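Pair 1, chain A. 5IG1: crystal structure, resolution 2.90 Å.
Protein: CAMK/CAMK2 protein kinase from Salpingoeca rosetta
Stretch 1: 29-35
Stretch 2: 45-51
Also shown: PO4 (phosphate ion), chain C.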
# COMPACT_ATOMS: atom_id res chain seq x y z
N ALA A 29 -7.49 12.90 -6.85
CA ALA A 29 -8.84 13.31 -7.25
C ALA A 29 -9.70 13.74 -6.07
O ALA A 29 -10.67 14.47 -6.26
CB ALA A 29 -9.53 12.17 -7.99
N PHE A 30 -9.38 13.30 -4.86
CA PHE A 30 -10.16 13.65 -3.69
C PHE A 30 -9.39 14.46 -2.66
O PHE A 30 -10.00 14.95 -1.70
CB PHE A 30 -10.71 12.38 -3.02
CG PHE A 30 -11.70 11.63 -3.86
CD1 PHE A 30 -11.28 10.73 -4.82
CD2 PHE A 30 -13.06 11.85 -3.70
CE1 PHE A 30 -12.19 10.05 -5.59
CE2 PHE A 30 -13.98 11.17 -4.47
CZ PHE A 30 -13.54 10.27 -5.42
N SER A 31 -8.09 14.64 -2.85
CA SER A 31 -7.28 15.39 -1.90
C SER A 31 -6.06 15.92 -2.62
O SER A 31 -5.76 15.52 -3.75
CB SER A 31 -6.87 14.52 -0.70
OG SER A 31 -6.13 13.38 -1.12
N THR A 32 -5.35 16.83 -1.97
CA THR A 32 -4.08 17.32 -2.47
C THR A 32 -3.09 17.36 -1.31
O THR A 32 -3.41 17.89 -0.24
CB THR A 32 -4.22 18.71 -3.09
OG1 THR A 32 -5.29 18.71 -4.03
CG2 THR A 32 -2.93 19.10 -3.80
N VAL A 33 -1.91 16.79 -1.51
CA VAL A 33 -0.91 16.69 -0.46
C VAL A 33 0.14 17.77 -0.70
O VAL A 33 0.77 17.81 -1.76
CB VAL A 33 -0.28 15.29 -0.41
CG1 VAL A 33 0.79 15.25 0.67
CG2 VAL A 33 -1.36 14.26 -0.12
N HIS A 34 0.31 18.64 0.30
CA HIS A 34 1.28 19.73 0.28
C HIS A 34 2.37 19.48 1.31
O HIS A 34 2.14 18.83 2.33
CB HIS A 34 0.62 21.08 0.58
CG HIS A 34 -0.45 21.49 -0.39
ND1 HIS A 34 -1.71 20.94 -0.37
CD2 HIS A 34 -0.45 22.40 -1.38
CE1 HIS A 34 -2.44 21.50 -1.32
NE2 HIS A 34 -1.70 22.39 -1.95
N ARG A 35 3.54 20.04 1.05
CA ARG A 35 4.62 20.05 2.02
C ARG A 35 4.42 21.23 2.96
O ARG A 35 4.36 22.38 2.51
CB ARG A 35 5.97 20.14 1.31
CG ARG A 35 7.18 20.25 2.22
CD ARG A 35 8.45 20.36 1.37
NE ARG A 35 9.67 20.42 2.18
CZ ARG A 35 10.13 21.53 2.75
NH1 ARG A 35 9.48 22.67 2.61
NH2 ARG A 35 11.25 21.49 3.46
N CYS A 45 6.49 18.13 7.13
CA CYS A 45 5.35 17.22 7.12
C CYS A 45 4.65 17.28 5.78
O CYS A 45 4.82 18.22 5.00
CB CYS A 45 4.37 17.57 8.25
SG CYS A 45 5.03 17.28 9.87
N ALA A 46 3.84 16.26 5.51
CA ALA A 46 2.97 16.24 4.34
C ALA A 46 1.54 16.38 4.84
O ALA A 46 1.00 15.45 5.45
CB ALA A 46 3.15 14.96 3.53
N VAL A 47 0.92 17.52 4.59
CA VAL A 47 -0.48 17.72 4.92
C VAL A 47 -1.33 17.24 3.74
O VAL A 47 -1.04 17.55 2.58
CB VAL A 47 -0.78 19.18 5.28
CG1 VAL A 47 -0.32 20.12 4.17
CG2 VAL A 47 -2.26 19.38 5.57
N LYS A 48 -2.35 16.44 4.04
CA LYS A 48 -3.33 16.00 3.06
C LYS A 48 -4.55 16.90 3.23
O LYS A 48 -5.28 16.79 4.22
CB LYS A 48 -3.69 14.53 3.25
CG LYS A 48 -4.72 13.98 2.27
CD LYS A 48 -4.38 12.56 1.84
CE LYS A 48 -5.29 11.53 2.50
NZ LYS A 48 -4.95 10.14 2.07
N VAL A 49 -4.75 17.80 2.27
CA VAL A 49 -5.86 18.75 2.30
C VAL A 49 -7.03 18.15 1.55
O VAL A 49 -6.88 17.67 0.42
CB VAL A 49 -5.44 20.09 1.68
CG1 VAL A 49 -6.51 21.14 1.93
CG2 VAL A 49 -4.10 20.54 2.24
N ILE A 50 -8.20 18.17 2.18
CA ILE A 50 -9.43 17.61 1.61
C ILE A 50 -10.52 18.66 1.76
O ILE A 50 -11.05 18.86 2.86
CB ILE A 50 -9.84 16.30 2.29
CG1 ILE A 50 -8.65 15.36 2.41
CG2 ILE A 50 -10.96 15.65 1.50
CD1 ILE A 50 -8.93 14.12 3.23
N ALA A 51 -10.88 19.32 0.66
CA ALA A 51 -12.00 20.25 0.71
C ALA A 51 -13.30 19.51 1.00
O ALA A 51 -13.55 18.43 0.46
CB ALA A 51 -12.11 21.02 -0.60
P PO4 C . 13.08 18.31 0.43
O1 PO4 C . 14.04 18.89 -0.59
O2 PO4 C . 12.77 19.36 1.48
O3 PO4 C . 11.79 17.91 -0.25
O4 PO4 C . 13.70 17.09 1.08
O HOH W 1 -9.53 18.28 -1.79

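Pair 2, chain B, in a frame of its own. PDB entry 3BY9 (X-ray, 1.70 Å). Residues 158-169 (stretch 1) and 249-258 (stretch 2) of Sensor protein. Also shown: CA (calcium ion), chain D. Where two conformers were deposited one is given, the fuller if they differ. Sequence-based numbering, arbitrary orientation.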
# COMPACT_ATOMS: atom_id res chain seq x y z
N GLY B 158 4.77 11.31 -8.57
CA GLY B 158 5.16 12.54 -7.91
C GLY B 158 6.67 12.65 -7.69
O GLY B 158 7.17 13.69 -7.27
N TRP B 159 7.40 11.57 -7.95
CA TRP B 159 8.86 11.63 -7.76
C TRP B 159 9.40 12.14 -9.09
O TRP B 159 9.39 11.40 -10.07
CB TRP B 159 9.45 10.24 -7.52
CG TRP B 159 10.92 10.38 -7.19
CD1 TRP B 159 11.98 10.21 -8.03
CD2 TRP B 159 11.46 10.79 -5.94
NE1 TRP B 159 13.16 10.47 -7.38
CE2 TRP B 159 12.88 10.84 -6.09
CE3 TRP B 159 10.90 11.11 -4.71
CZ2 TRP B 159 13.72 11.19 -5.07
CZ3 TRP B 159 11.75 11.48 -3.68
CH2 TRP B 159 13.16 11.51 -3.86
N GLN B 160 9.90 13.35 -9.13
CA GLN B 160 10.36 13.82 -10.42
C GLN B 160 11.84 14.06 -10.55
O GLN B 160 12.33 14.41 -11.62
CB GLN B 160 9.54 15.05 -10.80
CG GLN B 160 8.13 14.64 -11.26
CD GLN B 160 8.17 13.87 -12.59
OE1 GLN B 160 8.57 14.42 -13.63
NE2 GLN B 160 7.76 12.59 -12.56
N ASN B 161 12.57 13.82 -9.48
CA ASN B 161 14.00 13.99 -9.56
C ASN B 161 14.68 13.01 -10.51
O ASN B 161 14.44 11.81 -10.44
CB ASN B 161 14.61 13.80 -8.17
CG ASN B 161 16.08 13.91 -8.19
OD1 ASN B 161 16.77 12.94 -8.36
ND2 ASN B 161 16.59 15.14 -8.01
N LYS B 162 15.56 13.53 -11.38
CA LYS B 162 16.26 12.65 -12.29
C LYS B 162 17.70 12.39 -11.81
O LYS B 162 18.45 11.66 -12.48
CB LYS B 162 16.24 13.26 -13.70
CG LYS B 162 14.83 13.16 -14.33
CD LYS B 162 14.54 11.70 -14.69
CE LYS B 162 13.11 11.52 -15.20
NZ LYS B 162 12.10 12.04 -14.23
N SER B 163 18.07 12.96 -10.65
CA SER B 163 19.41 12.78 -10.12
C SER B 163 19.44 11.95 -8.83
O SER B 163 20.51 11.69 -8.30
CB SER B 163 20.05 14.19 -9.84
OG SER B 163 19.26 14.93 -8.92
N SER B 164 18.27 11.47 -8.39
CA SER B 164 18.18 10.66 -7.16
C SER B 164 16.96 9.74 -7.32
O SER B 164 16.12 9.96 -8.21
CB SER B 164 17.99 11.57 -5.95
OG SER B 164 16.81 12.35 -6.04
N TYR B 165 16.90 8.73 -6.48
CA TYR B 165 15.84 7.74 -6.57
C TYR B 165 15.15 7.62 -5.26
O TYR B 165 15.70 8.02 -4.22
CB TYR B 165 16.44 6.34 -6.89
CG TYR B 165 17.28 6.31 -8.14
CD1 TYR B 165 16.71 5.97 -9.39
CD2 TYR B 165 18.61 6.75 -8.10
CE1 TYR B 165 17.45 6.08 -10.59
CE2 TYR B 165 19.34 6.91 -9.31
CZ TYR B 165 18.73 6.57 -10.53
OH TYR B 165 19.45 6.78 -11.68
N PHE B 166 13.92 7.08 -5.28
CA PHE B 166 13.32 6.84 -3.96
C PHE B 166 12.82 5.41 -3.89
O PHE B 166 12.56 4.75 -4.91
CB PHE B 166 12.13 7.78 -3.67
CG PHE B 166 10.80 7.21 -4.11
CD1 PHE B 166 10.04 6.44 -3.25
CD2 PHE B 166 10.34 7.42 -5.42
CE1 PHE B 166 8.84 5.86 -3.68
CE2 PHE B 166 9.14 6.84 -5.86
CZ PHE B 166 8.39 6.05 -4.97
N VAL B 167 12.75 4.88 -2.67
CA VAL B 167 12.06 3.60 -2.49
C VAL B 167 11.19 3.80 -1.23
O VAL B 167 11.51 4.67 -0.42
CB VAL B 167 12.97 2.38 -2.19
CG1 VAL B 167 13.80 2.05 -3.46
CG2 VAL B 167 13.92 2.66 -0.98
N ALA B 168 10.11 3.02 -1.12
CA ALA B 168 9.29 3.01 0.11
C ALA B 168 9.42 1.58 0.56
O ALA B 168 9.05 0.65 -0.17
CB ALA B 168 7.83 3.34 -0.21
N THR B 169 9.97 1.38 1.76
CA THR B 169 10.20 0.01 2.25
C THR B 169 9.31 -0.38 3.44
O THR B 169 8.95 0.46 4.25
CB THR B 169 11.66 -0.14 2.74
OG1 THR B 169 11.96 0.94 3.64
CG2 THR B 169 12.64 -0.08 1.56
N ALA B 249 3.18 2.49 7.99
CA ALA B 249 4.04 1.34 8.17
C ALA B 249 4.98 1.20 6.97
O ALA B 249 5.24 0.10 6.47
CB ALA B 249 3.23 0.05 8.41
N LEU B 250 5.45 2.36 6.49
CA LEU B 250 6.40 2.47 5.36
C LEU B 250 7.47 3.53 5.63
O LEU B 250 7.18 4.55 6.26
CB LEU B 250 5.70 2.87 4.07
CG LEU B 250 4.83 1.84 3.35
CD1 LEU B 250 4.05 2.54 2.22
CD2 LEU B 250 5.72 0.75 2.79
N THR B 251 8.69 3.29 5.16
CA THR B 251 9.76 4.28 5.34
C THR B 251 10.11 4.76 3.92
O THR B 251 10.33 3.95 3.04
CB THR B 251 11.03 3.65 6.00
OG1 THR B 251 10.70 3.23 7.35
CG2 THR B 251 12.19 4.70 6.10
N ILE B 252 10.16 6.08 3.74
CA ILE B 252 10.51 6.67 2.44
C ILE B 252 12.02 6.91 2.45
O ILE B 252 12.56 7.40 3.44
CB ILE B 252 9.81 8.02 2.23
CG1 ILE B 252 8.31 7.87 2.49
CG2 ILE B 252 10.09 8.54 0.83
CD1 ILE B 252 7.62 9.20 2.56
N ARG B 253 12.71 6.57 1.36
CA ARG B 253 14.15 6.76 1.33
C ARG B 253 14.57 7.37 0.03
O ARG B 253 14.06 6.97 -1.02
CB ARG B 253 14.82 5.38 1.46
CG ARG B 253 14.25 4.58 2.68
CD ARG B 253 15.01 3.26 2.84
NE ARG B 253 14.55 2.36 3.91
CZ ARG B 253 15.16 2.27 5.09
NH1 ARG B 253 16.19 3.06 5.37
NH2 ARG B 253 14.84 1.29 5.92
N VAL B 254 15.49 8.34 0.11
CA VAL B 254 16.00 8.96 -1.12
C VAL B 254 17.45 8.49 -1.25
O VAL B 254 18.23 8.49 -0.27
CB VAL B 254 15.86 10.51 -1.08
CG1 VAL B 254 16.48 11.11 0.18
CG2 VAL B 254 16.57 11.13 -2.31
N LEU B 255 17.81 8.04 -2.46
CA LEU B 255 19.14 7.48 -2.73
C LEU B 255 19.85 8.29 -3.79
O LEU B 255 19.27 8.56 -4.84
CB LEU B 255 19.03 6.07 -3.29
CG LEU B 255 18.66 4.89 -2.42
CD1 LEU B 255 17.26 5.12 -1.90
CD2 LEU B 255 18.68 3.59 -3.22
N SER B 256 21.08 8.71 -3.49
CA SER B 256 21.92 9.47 -4.45
C SER B 256 23.22 8.69 -4.63
O SER B 256 23.85 8.29 -3.66
CB SER B 256 22.27 10.88 -3.90
OG SER B 256 21.15 11.75 -3.92
N PRO B 257 23.63 8.43 -5.88
CA PRO B 257 24.88 7.69 -6.10
C PRO B 257 26.03 8.38 -5.38
O PRO B 257 26.17 9.61 -5.45
CB PRO B 257 25.06 7.78 -7.63
CG PRO B 257 23.64 7.79 -8.14
CD PRO B 257 22.93 8.74 -7.16
N LYS B 258 26.88 7.59 -4.73
CA LYS B 258 28.02 8.16 -4.01
C LYS B 258 29.15 8.32 -5.00
O LYS B 258 29.63 7.33 -5.50
CB LYS B 258 28.45 7.22 -2.88
CG LYS B 258 29.59 7.81 -2.03
CD LYS B 258 29.93 6.89 -0.87
CE LYS B 258 31.10 7.45 -0.06
NZ LYS B 258 31.60 6.38 0.83
CA CA D . 30.38 5.13 -6.29
O HOH W 2 21.18 13.36 -5.94
O HOH W 3 9.10 0.73 7.36
O HOH W 4 31.89 5.22 -4.38
O HOH W 5 27.86 4.69 -7.01
O HOH W 6 29.91 5.48 -8.77
O HOH W 7 31.39 3.05 -6.93

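The sharpest difference lies on the diagonal between His A34 and Val A49 in pair 1, matched by Val B167 and Leu B255 in pair 2. On the face bearing Thr A32, His A34, Val A47 and Val A49, the diagonal contact is between an imidazole and a methyl: ND1 of His A34 lies 3.6 Å from CG2 of Val A49. Pair 2 fills the matching diagonal with two branched aliphatics, Val B167 CG2 standing 4.2 Å from Leu B255 CD1. Beta-branched valine suits an extended backbone, while the longer leucine carries its methyls farther from the main chain.

Around this difference the backbones are nearly identical. Fourteen central residues superpose with an RMSD of 0.6 Å, and in each pair two antiparallel strands approach to 4.6 Å, their directions 150° apart in pair 1 and 164° in pair 2. Thr A32 and Val A49 match Tyr B165 and Leu B255, and both couples close a two-bond ring. In pair 1, Thr A32 N gives to Val A49 O at 3.0 Å and Val A49 N to Thr A32 O at 2.8 Å; in pair 2, Tyr B165 N reaches Leu B255 O at 2.9 Å and Leu B255 N reaches Tyr B165 O at 2.7 Å. The next ring joins His A34 to Val A47, and Val B167 to Arg B253. Between the rings the strands draw closer, and an alpha C-H turns to a carbonyl: Val A33 CA lies 3.2 Å from Val A47 O, and Phe B166 CA 3.0 Å from Arg B253 O.

Val A47 and Arg B253 share a position. Beside the main-chain hydrogen bonds, the valine offers only methyl groups, CG1 lying 3.8 Å from CB of His A34. Within pair 2, Arg B253 NE donates to OG1 of Thr B169 at 3.0 Å, nearly straight at 168°, with the hydroxyl at the edge of the guanidinium, near its plane, where the N-H bonds point. A buried arginine needs such partners, and its NH1 and NH2 find theirs elsewhere in the structure.

The other face also changes character. Val A33 packs CG1 against CB of Ala A46 at 3.7 Å, and its CG2 lies 4.0 Å from CD of Lys A48, whose aliphatic chain can cover apolar neighbours while NZ is satisfied elsewhere in the structure. In pair 2 the matching residues are Phe B166 and Val B254, and the end of the phenylalanine leads away from the other strand. As a feature of pair 2 alone, Val B254 CG2 meets CH2 at the edge of the Trp B159 ring at 3.8 Å. That indole is held within its own stretch by NE1 donating to Ser B164 O at 3.1 Å, so one ring serves both a polar and an apolar partner.

Ser A31 and Ser B164 match closely, both in the p rotamer. The same approach recurs here: Ser A31 CA is 3.3 Å from Val A49 O, and Ser B164 CA is 3.3 Å from Leu B255 O.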